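Sugar fermentation stimulation protein homolog (Pyrococcus furiosus, PDB 4DA2) probably binds DNA and joins an OB-fold domain to a PD-(D/E)xK nuclease-like domain that holds calcium ions. Local coordinates at residues A[40-44]-A[146-150]; A[134-138]-A[174-178]; A[138-144]-A[179-185]; A[153-158]-A[191-197]. The protein carries 1 engineered substitution. One frame throughout, in Å; residues are numbered along the deposited sequence.

Interaction 1 (A[40-44]-A[146-150])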
loop_
_atom_site.group_PDB
_atom_site.type_symbol
_atom_site.label_atom_id
_atom_site.label_comp_id
_atom_site.label_asym_id
_atom_site.label_seq_id
_atom_site.Cartn_x
_atom_site.Cartn_y
_atom_site.Cartn_z
ATOM N N THR A 40 -6.951 -2.687 -6.036
ATOM C CA THR A 40 -8.382 -2.664 -6.347
ATOM C C THR A 40 -8.865 -1.242 -6.567
ATOM O O THR A 40 -10.030 -1.021 -6.914
ATOM C CB THR A 40 -9.238 -3.340 -5.248
ATOM O OG1 THR A 40 -8.912 -2.773 -3.966
ATOM C CG2 THR A 40 -9.005 -4.847 -5.228
ATOM N N GLY A 41 -7.963 -0.283 -6.366
ATOM C CA GLY A 41 -8.241 1.126 -6.663
ATOM C C GLY A 41 -8.462 1.421 -8.142
ATOM O O GLY A 41 -8.131 0.608 -9.016
ATOM N N ARG A 42 -9.024 2.592 -8.436
ATOM C CA ARG A 42 -9.243 2.968 -9.830
ATOM C C ARG A 42 -7.929 3.301 -10.501
ATOM O O ARG A 42 -7.759 3.027 -11.687
ATOM C CB ARG A 42 -10.219 4.147 -9.974
ATOM C CG ARG A 42 -11.529 3.899 -9.284
ATOM C CD ARG A 42 -12.692 4.634 -9.902
ATOM N NE ARG A 42 -13.890 4.306 -9.140
ATOM C CZ ARG A 42 -15.137 4.542 -9.523
ATOM N NH1 ARG A 42 -15.398 5.121 -10.690
ATOM N NH2 ARG A 42 -16.132 4.184 -8.724
ATOM N N LEU A 43 -7.006 3.887 -9.731
ATOM C CA LEU A 43 -5.721 4.347 -10.257
ATOM C C LEU A 43 -5.899 5.123 -11.566
ATOM O O LEU A 43 -5.093 4.996 -12.490
ATOM C CB LEU A 43 -4.740 3.176 -10.455
ATOM C CG LEU A 43 -4.138 2.369 -9.302
ATOM C CD1 LEU A 43 -4.068 3.169 -8.012
ATOM C CD2 LEU A 43 -4.893 1.074 -9.114
ATOM N N ASN A 44 -6.948 5.940 -11.634
ATOM C CA ASN A 44 -7.251 6.733 -12.835
ATOM C C ASN A 44 -6.130 7.654 -13.308
ATOM O O ASN A 44 -5.957 7.850 -14.506
ATOM C CB ASN A 44 -8.538 7.546 -12.637
ATOM C CG ASN A 44 -9.773 6.814 -13.130
ATOM O OD1 ASN A 44 -9.718 6.042 -14.092
ATOM N ND2 ASN A 44 -10.901 7.065 -12.478
ATOM N N PRO A 146 -9.052 6.615 0.165
ATOM C CA PRO A 146 -8.842 5.732 -0.995
ATOM C C PRO A 146 -9.118 6.568 -2.236
ATOM O O PRO A 146 -9.414 7.758 -2.096
ATOM C CB PRO A 146 -9.935 4.687 -0.812
ATOM C CG PRO A 146 -11.063 5.466 -0.236
ATOM C CD PRO A 146 -10.439 6.534 0.652
ATOM N N ASP A 147 -9.066 5.985 -3.434
ATOM C CA ASP A 147 -9.417 6.791 -4.615
ATOM C C ASP A 147 -10.842 6.588 -5.129
ATOM O O ASP A 147 -11.265 7.219 -6.098
ATOM C CB ASP A 147 -8.363 6.689 -5.732
ATOM C CG ASP A 147 -8.353 5.340 -6.413
ATOM O OD1 ASP A 147 -9.299 4.551 -6.199
ATOM O OD2 ASP A 147 -7.392 5.084 -7.174
ATOM N N CYS A 148 -11.569 5.713 -4.451
ATOM C CA CYS A 148 -12.960 5.431 -4.743
ATOM C C CYS A 148 -13.473 4.630 -3.550
ATOM O O CYS A 148 -12.673 4.176 -2.735
ATOM C CB CYS A 148 -13.090 4.624 -6.040
ATOM S SG CYS A 148 -12.437 2.955 -5.955
ATOM N N PRO A 149 -14.801 4.460 -3.436
ATOM C CA PRO A 149 -15.368 3.754 -2.286
ATOM C C PRO A 149 -14.823 2.347 -2.136
ATOM O O PRO A 149 -14.622 1.651 -3.131
ATOM C CB PRO A 149 -16.860 3.736 -2.605
ATOM C CG PRO A 149 -17.051 4.972 -3.413
ATOM C CD PRO A 149 -15.858 5.031 -4.287
ATOM N N SER A 150 -14.550 1.960 -0.895
ATOM C CA SER A 150 -14.022 0.647 -0.577
ATOM C C SER A 150 -14.855 0.085 0.558
ATOM O O SER A 150 -14.757 0.538 1.706
ATOM C CB SER A 150 -12.547 0.718 -0.184
ATOM O OG SER A 150 -12.025 -0.582 0.124
HETATM O O HOH W 1 -12.108 -0.496 -4.174
#
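Asp147 points its carboxylate at the backbone of the 40-44 loop and grips two successive amides, one with each oxygen. Arg42 N donates to Asp147 OD1 at 3.0 Å in a nearly straight bond (164°), and Leu43 N donates to Asp147 OD2 at 2.8 Å. Both amides arrive on the syn side of the carboxylate, the second tilted farther from its plane (27°), so this fork fixes the rotation of the group. The Leu43 side chain crosses Asp147 at about a right angle, Leu43 CD1 lying 3.9 Å from Asp147 OD2. The Arg42 side chain faces the same loop as its backbone amide: with CG beside its own backbone N (chi1 -54°), its extended chain runs along Cys148, whose CB comes within 3.2 Å of Arg42 NE, while SG sits at the guanidinium edge. With an alanine at Asp147, the amides of Arg42 and Leu43 would probably lose their acceptors and the loop would be likelier to shift. Gly41 O is held by Arg18, and Leu43 packs on Val136 of strand 127-139. The contact is a bidentate carboxylate-to-backbone interaction between two loops, joining the OB-fold domain to the loop that leads into helix 151-165 of the PD-(D/E)xK domain.

Interaction 2 (A[134-138]-A[174-178])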
loop_
_atom_site.group_PDB
_atom_site.type_symbol
_atom_site.label_atom_id
_atom_site.label_comp_id
_atom_site.label_asym_id
_atom_site.label_seq_id
_atom_site.Cartn_x
_atom_site.Cartn_y
_atom_site.Cartn_z
ATOM N N SER A 134 -2.911 0.857 0.701
ATOM C CA SER A 134 -2.239 1.622 -0.344
ATOM C C SER A 134 -2.723 3.067 -0.348
ATOM O O SER A 134 -3.936 3.324 -0.366
ATOM C CB SER A 134 -2.521 1.006 -1.704
ATOM O OG SER A 134 -1.886 1.761 -2.743
ATOM N N ALA A 135 -1.775 4.002 -0.356
ATOM C CA ALA A 135 -2.107 5.428 -0.485
ATOM C C ALA A 135 -1.299 6.085 -1.581
ATOM O O ALA A 135 -0.273 6.727 -1.329
ATOM C CB ALA A 135 -1.902 6.160 0.856
ATOM N N VAL A 136 -1.735 5.894 -2.816
ATOM C CA VAL A 136 -0.943 6.365 -3.959
ATOM C C VAL A 136 -1.699 7.404 -4.803
ATOM O O VAL A 136 -1.340 7.663 -5.975
ATOM C CB VAL A 136 -0.342 5.197 -4.809
ATOM C CG1 VAL A 136 0.709 4.419 -3.965
ATOM C CG2 VAL A 136 -1.434 4.251 -5.334
ATOM N N LEU A 137 -2.733 7.992 -4.208
ATOM C CA LEU A 137 -3.439 9.114 -4.823
ATOM C C LEU A 137 -2.812 10.410 -4.315
ATOM O O LEU A 137 -2.696 10.613 -3.106
ATOM C CB LEU A 137 -4.933 9.058 -4.490
ATOM C CG LEU A 137 -5.805 10.197 -5.049
ATOM C CD1 LEU A 137 -5.923 10.149 -6.578
ATOM C CD2 LEU A 137 -7.172 10.247 -4.396
ATOM N N ARG A 138 -2.365 11.265 -5.231
ATOM C CA ARG A 138 -1.613 12.454 -4.850
ATOM C C ARG A 138 -2.456 13.703 -4.909
ATOM O O ARG A 138 -3.187 13.926 -5.870
ATOM C CB ARG A 138 -0.408 12.645 -5.767
ATOM C CG ARG A 138 0.310 14.009 -5.601
ATOM C CD ARG A 138 1.255 14.315 -6.755
ATOM N NE ARG A 138 2.197 13.226 -6.979
ATOM C CZ ARG A 138 3.297 13.007 -6.259
ATOM N NH1 ARG A 138 3.609 13.812 -5.247
ATOM N NH2 ARG A 138 4.075 11.969 -6.542
ATOM N N PHE A 174 -0.878 3.543 6.450
ATOM C CA PHE A 174 -1.015 3.918 5.045
ATOM C C PHE A 174 0.361 3.921 4.370
ATOM O O PHE A 174 1.310 4.544 4.841
ATOM C CB PHE A 174 -1.735 5.284 4.945
ATOM C CG PHE A 174 -3.127 5.242 5.474
ATOM C CD1 PHE A 174 -4.150 4.708 4.695
ATOM C CD2 PHE A 174 -3.422 5.658 6.775
ATOM C CE1 PHE A 174 -5.461 4.622 5.174
ATOM C CE2 PHE A 174 -4.755 5.601 7.256
ATOM C CZ PHE A 174 -5.759 5.060 6.462
ATOM N N ILE A 175 0.461 3.188 3.271
ATOM C CA ILE A 175 1.707 3.105 2.525
ATOM C C ILE A 175 1.646 4.128 1.387
ATOM O O ILE A 175 1.021 3.889 0.328
ATOM C CB ILE A 175 1.942 1.661 1.980
ATOM C CG1 ILE A 175 1.834 0.626 3.124
ATOM C CG2 ILE A 175 3.294 1.592 1.296
ATOM C CD1 ILE A 175 2.860 0.808 4.277
ATOM N N GLY A 176 2.270 5.278 1.636
ATOM C CA GLY A 176 2.338 6.396 0.682
ATOM C C GLY A 176 3.492 6.123 -0.251
ATOM O O GLY A 176 4.547 6.793 -0.203
ATOM N N ALA A 177 3.305 5.105 -1.094
ATOM C CA ALA A 177 4.329 4.646 -2.029
ATOM C C ALA A 177 4.455 5.518 -3.284
ATOM O O ALA A 177 4.556 4.993 -4.416
ATOM C CB ALA A 177 4.083 3.176 -2.430
ATOM N N LEU A 178 4.440 6.841 -3.075
ATOM C CA LEU A 178 4.650 7.842 -4.126
ATOM C C LEU A 178 5.905 8.607 -3.765
ATOM O O LEU A 178 6.105 8.905 -2.595
ATOM C CB LEU A 178 3.520 8.896 -4.079
ATOM C CG LEU A 178 2.084 8.555 -4.456
ATOM C CD1 LEU A 178 1.221 9.753 -4.224
ATOM C CD2 LEU A 178 1.960 8.090 -5.894
#
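Two neighbouring parallel strands of the PD-(D/E)xK domain's mixed sheet, 127-139 and 169-176, part company here. Ser134 pairs with Ile175 in a parallel bridge, and Ala135 N donates to Ile175 O at 2.9 Å, approaching from above the carbonyl plane. Gly176 CA-H points almost straight at Ala135 O (3.3 Å, 169° at the hydrogen). Gly176 is the centre of an inverse gamma turn, which bends the second chain away from regular pairing; beyond it side chains take over the contact. Val136 sets CG1 beside its backbone N (chi1 -66°), where it meets Ala177 CB at 3.9 Å. Leu178 reaches back over the first chain with both methyl branches: CD2 touches Val136 CB at 3.9 Å and lies close to Val136 O, while CD1 lies against the start of the Arg138 side chain. At the other end, Ala135 CB packs on Phe174 CB, and the Phe174 ring stacks with Phe184. Helix 81-93 covers Val136 and Ala177 through Gln84, which also bonds to Ser134 OG. The guanidinium of Arg138, salt-bridged to Asp72, curls back through a bend at chi3 (-53°), placing Leu178 CD1 over one face, 4.2 Å above its plane.

Interaction 3 (A[138-144]-A[179-185])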
loop_
_atom_site.group_PDB
_atom_site.type_symbol
_atom_site.label_atom_id
_atom_site.label_comp_id
_atom_site.label_asym_id
_atom_site.label_seq_id
_atom_site.Cartn_x
_atom_site.Cartn_y
_atom_site.Cartn_z
ATOM N N ARG A 138 -2.365 11.265 -5.231
ATOM C CA ARG A 138 -1.613 12.454 -4.850
ATOM C C ARG A 138 -2.456 13.703 -4.909
ATOM O O ARG A 138 -3.187 13.926 -5.870
ATOM C CB ARG A 138 -0.408 12.645 -5.767
ATOM C CG ARG A 138 0.310 14.009 -5.601
ATOM C CD ARG A 138 1.255 14.315 -6.755
ATOM N NE ARG A 138 2.197 13.226 -6.979
ATOM C CZ ARG A 138 3.297 13.007 -6.259
ATOM N NH1 ARG A 138 3.609 13.812 -5.247
ATOM N NH2 ARG A 138 4.075 11.969 -6.542
ATOM N N GLU A 139 -2.338 14.511 -3.870
ATOM C CA GLU A 139 -2.796 15.900 -3.909
ATOM C C GLU A 139 -1.686 16.753 -3.319
ATOM O O GLU A 139 -1.538 16.848 -2.098
ATOM C CB GLU A 139 -4.095 16.105 -3.139
ATOM C CG GLU A 139 -4.600 17.556 -3.184
ATOM C CD GLU A 139 -5.622 17.853 -2.110
ATOM O OE1 GLU A 139 -6.771 17.359 -2.221
ATOM O OE2 GLU A 139 -5.272 18.587 -1.159
ATOM N N GLY A 140 -0.885 17.352 -4.196
ATOM C CA GLY A 140 0.271 18.143 -3.768
ATOM C C GLY A 140 1.271 17.339 -2.957
ATOM O O GLY A 140 1.843 16.369 -3.441
ATOM N N GLU A 141 1.442 17.714 -1.693
ATOM C CA GLU A 141 2.384 17.024 -0.826
ATOM C C GLU A 141 1.744 15.830 -0.120
ATOM O O GLU A 141 2.417 15.142 0.652
ATOM C CB GLU A 141 2.952 18.003 0.210
ATOM C CG GLU A 141 4.162 18.814 -0.321
ATOM C CD GLU A 141 5.383 17.949 -0.605
ATOM O OE1 GLU A 141 5.695 17.072 0.224
ATOM O OE2 GLU A 141 6.038 18.144 -1.652
ATOM N N TYR A 142 0.449 15.610 -0.353
ATOM C CA TYR A 142 -0.285 14.537 0.346
ATOM C C TYR A 142 -0.335 13.254 -0.485
ATOM O O TYR A 142 -0.547 13.311 -1.698
ATOM C CB TYR A 142 -1.736 14.945 0.663
ATOM C CG TYR A 142 -1.856 16.063 1.672
ATOM C CD1 TYR A 142 -2.046 15.785 3.034
ATOM C CD2 TYR A 142 -1.784 17.398 1.271
ATOM C CE1 TYR A 142 -2.150 16.828 3.980
ATOM C CE2 TYR A 142 -1.894 18.434 2.193
ATOM C CZ TYR A 142 -2.072 18.141 3.548
ATOM O OH TYR A 142 -2.165 19.175 4.454
ATOM N N ALA A 143 -0.115 12.116 0.175
ATOM C CA ALA A 143 -0.632 10.819 -0.307
ATOM C C ALA A 143 -2.003 10.629 0.309
ATOM O O ALA A 143 -2.230 11.014 1.478
ATOM C CB ALA A 143 0.280 9.706 0.128
ATOM N N MET A 144 -2.920 10.029 -0.450
ATOM C CA MET A 144 -4.293 9.867 0.003
ATOM C C MET A 144 -4.874 8.489 -0.213
ATOM O O MET A 144 -4.414 7.701 -1.103
ATOM C CB MET A 144 -5.189 10.925 -0.645
ATOM C CG MET A 144 -4.683 12.322 -0.399
ATOM S SD MET A 144 -5.980 13.499 -0.837
ATOM C CE MET A 144 -6.207 13.176 -2.604
ATOM N N PRO A 179 6.722 8.979 -4.762
ATOM C CA PRO A 179 7.803 9.920 -4.466
ATOM C C PRO A 179 7.204 11.307 -4.190
ATOM O O PRO A 179 6.043 11.586 -4.552
ATOM C CB PRO A 179 8.619 9.945 -5.776
ATOM C CG PRO A 179 7.578 9.638 -6.851
ATOM C CD PRO A 179 6.652 8.637 -6.202
ATOM N N ASN A 180 7.989 12.148 -3.528
ATOM C CA ASN A 180 7.654 13.563 -3.264
ATOM C C ASN A 180 6.295 13.806 -2.607
ATOM O O ASN A 180 5.501 14.623 -3.057
ATOM C CB ASN A 180 7.809 14.422 -4.534
ATOM C CG ASN A 180 9.165 14.246 -5.177
ATOM O OD1 ASN A 180 9.376 13.297 -5.932
ATOM N ND2 ASN A 180 10.111 15.121 -4.838
ATOM N N VAL A 181 6.030 13.074 -1.541
ATOM C CA VAL A 181 4.923 13.399 -0.673
ATOM C C VAL A 181 5.504 13.421 0.725
ATOM O O VAL A 181 6.475 12.710 1.002
ATOM C CB VAL A 181 3.738 12.361 -0.757
ATOM C CG1 VAL A 181 2.930 12.527 -2.049
ATOM C CG2 VAL A 181 4.236 10.922 -0.558
ATOM N N SER A 182 4.958 14.281 1.585
ATOM C CA SER A 182 5.473 14.425 2.952
ATOM C C SER A 182 4.381 14.268 3.994
ATOM O O SER A 182 4.649 14.288 5.217
ATOM C CB SER A 182 6.097 15.816 3.131
ATOM O OG SER A 182 5.118 16.792 2.808
ATOM N N LYS A 183 3.153 14.165 3.517
ATOM C CA LYS A 183 1.955 14.090 4.373
ATOM C C LYS A 183 0.963 13.046 3.883
ATOM O O LYS A 183 1.092 12.555 2.774
ATOM C CB LYS A 183 1.250 15.460 4.445
ATOM C CG LYS A 183 2.130 16.563 5.029
ATOM C CD LYS A 183 1.326 17.829 5.290
ATOM C CE LYS A 183 1.178 18.658 4.028
ATOM N NZ LYS A 183 2.383 19.484 3.761
ATOM N N PHE A 184 0.020 12.688 4.750
ATOM C CA PHE A 184 -1.104 11.837 4.400
ATOM C C PHE A 184 -2.422 12.451 4.841
ATOM O O PHE A 184 -2.489 12.987 5.937
ATOM C CB PHE A 184 -0.957 10.416 5.051
ATOM C CG PHE A 184 -2.235 9.612 4.973
ATOM C CD1 PHE A 184 -2.525 8.832 3.850
ATOM C CD2 PHE A 184 -3.201 9.726 5.973
ATOM C CE1 PHE A 184 -3.766 8.155 3.764
ATOM C CE2 PHE A 184 -4.408 9.043 5.907
ATOM C CZ PHE A 184 -4.701 8.255 4.787
ATOM N N LYS A 185 -3.483 12.343 4.027
ATOM C CA LYS A 185 -4.856 12.546 4.510
ATOM C C LYS A 185 -5.844 11.665 3.756
ATOM O O LYS A 185 -5.558 11.283 2.619
ATOM C CB LYS A 185 -5.272 14.019 4.391
ATOM C CG LYS A 185 -5.366 14.508 2.961
ATOM C CD LYS A 185 -5.598 16.016 2.948
ATOM C CE LYS A 185 -5.707 16.517 1.509
ATOM N NZ LYS A 185 -5.989 17.996 1.476
#
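Tyr142 turns CG beside its backbone N (chi1 -67°), which stands its ring between the side chains of Lys183 and Lys185. Lys185 places CG between its own N and carbonyl carbon (chi1 66°) and then runs fully extended across one ring face, CD 3.8 Å from the centroid. Its NZ stays over that face at 4.3 Å from the centroid, a cation-pi contact, and ends in a salt bridge to Glu139 OE2 at 2.8 Å, met from above the carboxylate plane. Lys183 bends at its last two torsions to lay CE over the opposite face, while Tyr142 OH bonds to Glu230. Met144 lies alongside Lys185, with Met144 SD 3.8 Å from Lys185 CE. Beneath these side chains is a parallel strand pair of the PD-(D/E)xK domain's sheet: 142-145 follows a type II' turn, from Glu139 to Tyr142, and pairs with 183-186. Ala143 bonds through N to Lys183 O and through O to Lys185 N. Where the pairing begins, Glu141 O accepts from both Ser182 N and Lys183 N, and Ser182 OG donates to Glu141 OE1 at 2.7 Å, on the anti side of the carboxylate. Just beyond this start, the edge of the Arg138 guanidinium meets two successive carbonyls nearly in its plane: NH2 donates to Pro179 O at 2.8 Å, and NH1 to Asn180 O at 3.0 Å.

Interaction 4 (A[153-158]-A[191-197])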
loop_
_atom_site.group_PDB
_atom_site.type_symbol
_atom_site.label_atom_id
_atom_site.label_comp_id
_atom_site.label_asym_id
_atom_site.label_seq_id
_atom_site.Cartn_x
_atom_site.Cartn_y
_atom_site.Cartn_z
ATOM N N GLY A 153 -12.483 -1.853 2.734
ATOM C CA GLY A 153 -11.825 -0.940 3.676
ATOM C C GLY A 153 -12.704 -0.424 4.797
ATOM O O GLY A 153 -12.239 -0.267 5.930
ATOM N N GLN A 154 -13.979 -0.151 4.501
ATOM C CA GLN A 154 -14.929 0.224 5.541
ATOM C C GLN A 154 -15.037 -0.882 6.590
ATOM O O GLN A 154 -15.018 -0.591 7.774
ATOM C CB GLN A 154 -16.313 0.544 4.962
ATOM C CG GLN A 154 -16.364 1.791 4.089
ATOM C CD GLN A 154 -17.705 1.936 3.365
ATOM O OE1 GLN A 154 -18.673 1.270 3.699
ATOM N NE2 GLN A 154 -17.752 2.801 2.374
ATOM N N ARG A 155 -15.112 -2.138 6.134
ATOM C CA ARG A 155 -15.137 -3.309 7.015
ATOM C C ARG A 155 -13.892 -3.411 7.870
ATOM O O ARG A 155 -13.988 -3.663 9.048
ATOM C CB ARG A 155 -15.300 -4.604 6.205
ATOM C CG ARG A 155 -16.738 -4.915 5.852
ATOM C CD ARG A 155 -16.822 -6.291 5.139
ATOM N NE ARG A 155 -17.867 -6.293 4.121
ATOM C CZ ARG A 155 -17.681 -6.556 2.830
ATOM N NH1 ARG A 155 -16.471 -6.873 2.349
ATOM N NH2 ARG A 155 -18.716 -6.509 2.008
ATOM N N HIS A 156 -12.729 -3.237 7.254
ATOM C CA HIS A 156 -11.478 -3.331 7.996
ATOM C C HIS A 156 -11.409 -2.284 9.094
ATOM O O HIS A 156 -11.021 -2.595 10.209
ATOM C CB HIS A 156 -10.275 -3.194 7.074
ATOM C CG HIS A 156 -10.097 -4.328 6.114
ATOM N ND1 HIS A 156 -9.325 -4.212 4.978
ATOM C CD2 HIS A 156 -10.583 -5.597 6.115
ATOM C CE1 HIS A 156 -9.324 -5.366 4.329
ATOM N NE2 HIS A 156 -10.098 -6.216 4.988
ATOM N N ILE A 157 -11.780 -1.043 8.786
ATOM C CA ILE A 157 -11.698 0.033 9.791
ATOM C C ILE A 157 -12.677 -0.239 10.945
ATOM O O ILE A 157 -12.355 -0.006 12.129
ATOM C CB ILE A 157 -11.872 1.450 9.173
ATOM C CG1 ILE A 157 -10.739 1.714 8.165
ATOM C CG2 ILE A 157 -11.863 2.549 10.312
ATOM C CD1 ILE A 157 -11.084 2.766 7.061
ATOM N N LYS A 158 -13.861 -0.776 10.606
ATOM C CA LYS A 158 -14.834 -1.163 11.629
ATOM C C LYS A 158 -14.296 -2.228 12.573
ATOM O O LYS A 158 -14.490 -2.135 13.784
ATOM C CB LYS A 158 -16.190 -1.540 11.002
ATOM C CG LYS A 158 -16.949 -0.315 10.463
ATOM C CD LYS A 158 -18.270 -0.711 9.780
ATOM C CE LYS A 158 -19.104 0.513 9.434
ATOM N NZ LYS A 158 -20.401 0.130 8.811
ATOM N N ASP A 191 -14.231 8.409 -0.570
ATOM C CA ASP A 191 -15.091 7.626 0.294
ATOM C C ASP A 191 -15.388 8.355 1.618
ATOM O O ASP A 191 -14.641 8.206 2.584
ATOM C CB ASP A 191 -14.489 6.244 0.559
ATOM C CG ASP A 191 -15.507 5.301 1.199
ATOM O OD1 ASP A 191 -16.407 5.817 1.894
ATOM O OD2 ASP A 191 -15.423 4.067 1.006
ATOM N N PRO A 192 -16.486 9.134 1.665
ATOM C CA PRO A 192 -16.821 9.947 2.844
ATOM C C PRO A 192 -17.056 9.096 4.095
ATOM O O PRO A 192 -16.762 9.553 5.187
ATOM C CB PRO A 192 -18.115 10.651 2.425
ATOM C CG PRO A 192 -18.014 10.722 0.936
ATOM C CD PRO A 192 -17.398 9.413 0.536
ATOM N N LYS A 193 -17.568 7.876 3.939
ATOM C CA LYS A 193 -17.773 6.958 5.082
ATOM C C LYS A 193 -16.417 6.579 5.727
ATOM O O LYS A 193 -16.284 6.538 6.976
ATOM C CB LYS A 193 -18.532 5.696 4.648
ATOM C CG LYS A 193 -19.920 5.970 4.027
ATOM C CD LYS A 193 -20.632 4.679 3.623
ATOM C CE LYS A 193 -21.999 4.975 2.991
ATOM N NZ LYS A 193 -22.633 3.727 2.492
ATOM N N ILE A 194 -15.429 6.331 4.869
ATOM C CA ILE A 194 -14.083 5.994 5.334
ATOM C C ILE A 194 -13.447 7.172 6.059
ATOM O O ILE A 194 -12.834 6.994 7.118
ATOM C CB ILE A 194 -13.159 5.476 4.205
ATOM C CG1 ILE A 194 -13.460 4.007 3.903
ATOM C CG2 ILE A 194 -11.662 5.577 4.646
ATOM C CD1 ILE A 194 -12.627 3.461 2.774
ATOM N N ALA A 195 -13.578 8.371 5.509
ATOM C CA ALA A 195 -13.042 9.553 6.212
ATOM C C ALA A 195 -13.681 9.699 7.617
ATOM O O ALA A 195 -12.974 9.939 8.606
ATOM C CB ALA A 195 -13.209 10.809 5.380
ATOM N N GLU A 196 -15.001 9.505 7.701
ATOM C CA GLU A 196 -15.711 9.544 8.996
ATOM C C GLU A 196 -15.238 8.428 9.938
ATOM O O GLU A 196 -14.991 8.677 11.121
ATOM C CB GLU A 196 -17.237 9.500 8.789
ATOM C CG GLU A 196 -18.072 9.461 10.076
ATOM C CD GLU A 196 -18.048 10.751 10.887
ATOM O OE1 GLU A 196 -17.313 11.707 10.542
ATOM O OE2 GLU A 196 -18.782 10.805 11.895
ATOM N N LEU A 197 -15.128 7.209 9.408
ATOM C CA LEU A 197 -14.652 6.050 10.159
ATOM C C LEU A 197 -13.211 6.229 10.683
ATOM O O LEU A 197 -12.900 5.764 11.751
ATOM C CB LEU A 197 -14.756 4.764 9.310
ATOM C CG LEU A 197 -16.151 4.113 9.135
ATOM C CD1 LEU A 197 -16.049 2.977 8.091
ATOM C CD2 LEU A 197 -16.685 3.607 10.476
#
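Gln154 reaches across to Asp191 with its amide nitrogen: NE2 donates to Asp191 OD2 at 3.0 Å, nearly in the amide plane and onto the syn lone pair, in a fairly straight bond. The amide and carboxylate planes stand 72° apart. On the way there the Gln154 chain crosses Ile194 at about a right angle, Gln154 CG 3.7 Å from Ile194 CG1, while the Lys193 aliphatic chain passes the amide, Lys193 CD 3.7 Å from Gln154 NE2. A leucine in place of Gln154 would probably cost Asp191 OD2 its amide donor from the neighbouring helix. Deeper in, Ile157 CD1 meets Ile194 CG2 at 3.8 Å, and the CG2 branch of Ile157 rests against Leu197 CB. Leu197 spreads its two methyls over the first helix, CD1 against the backbone of Gln154 and CD2 onto Lys158 CG at 3.9 Å. These residues join two helices of the PD-(D/E)xK domain, 151-165 and 192-204, which run nearly parallel, their segment axes 13° apart and 9.9 Å from each other at closest approach. Asp191 is the N-cap of the second helix: its CG lies opposite the backbone N (chi1 -167°), and OD1 accepts from Ile194 N at 3.2 Å. Its OD2 also takes the amide of Ser150, the N-cap residue of the first helix, so one carboxylate bonds at both helix starts. Ser150 OG in turn bonds to Gly153 N, and Pro146 and Pro149 pack against Asp191.

Interactions 2, 3 and 4 lie within the PD-(D/E)xK domain, whereas interaction 1 joins it to the OB domain. Interactions 2 and 3 have centres 7 Å apart, share Arg138 and strand 127-139, and belong to one mixed sheet. Interaction 1, centred 11 Å from interaction 2, touches it through Leu43 on Val136 and Asp147 on Leu137. It also meets interaction 4, whose centre is 13 Å away, where Ser150 adjoins Asp191. Interactions 3 and 4 are about 20 Å apart between centres and do not touch. Along the chain interaction 1 closes before interaction 4 opens, while the other pairs cross, so sheet, helices and domain junction are interwoven. Strand 127-139 also contributes Glu131 and Thr132 to a calcium site.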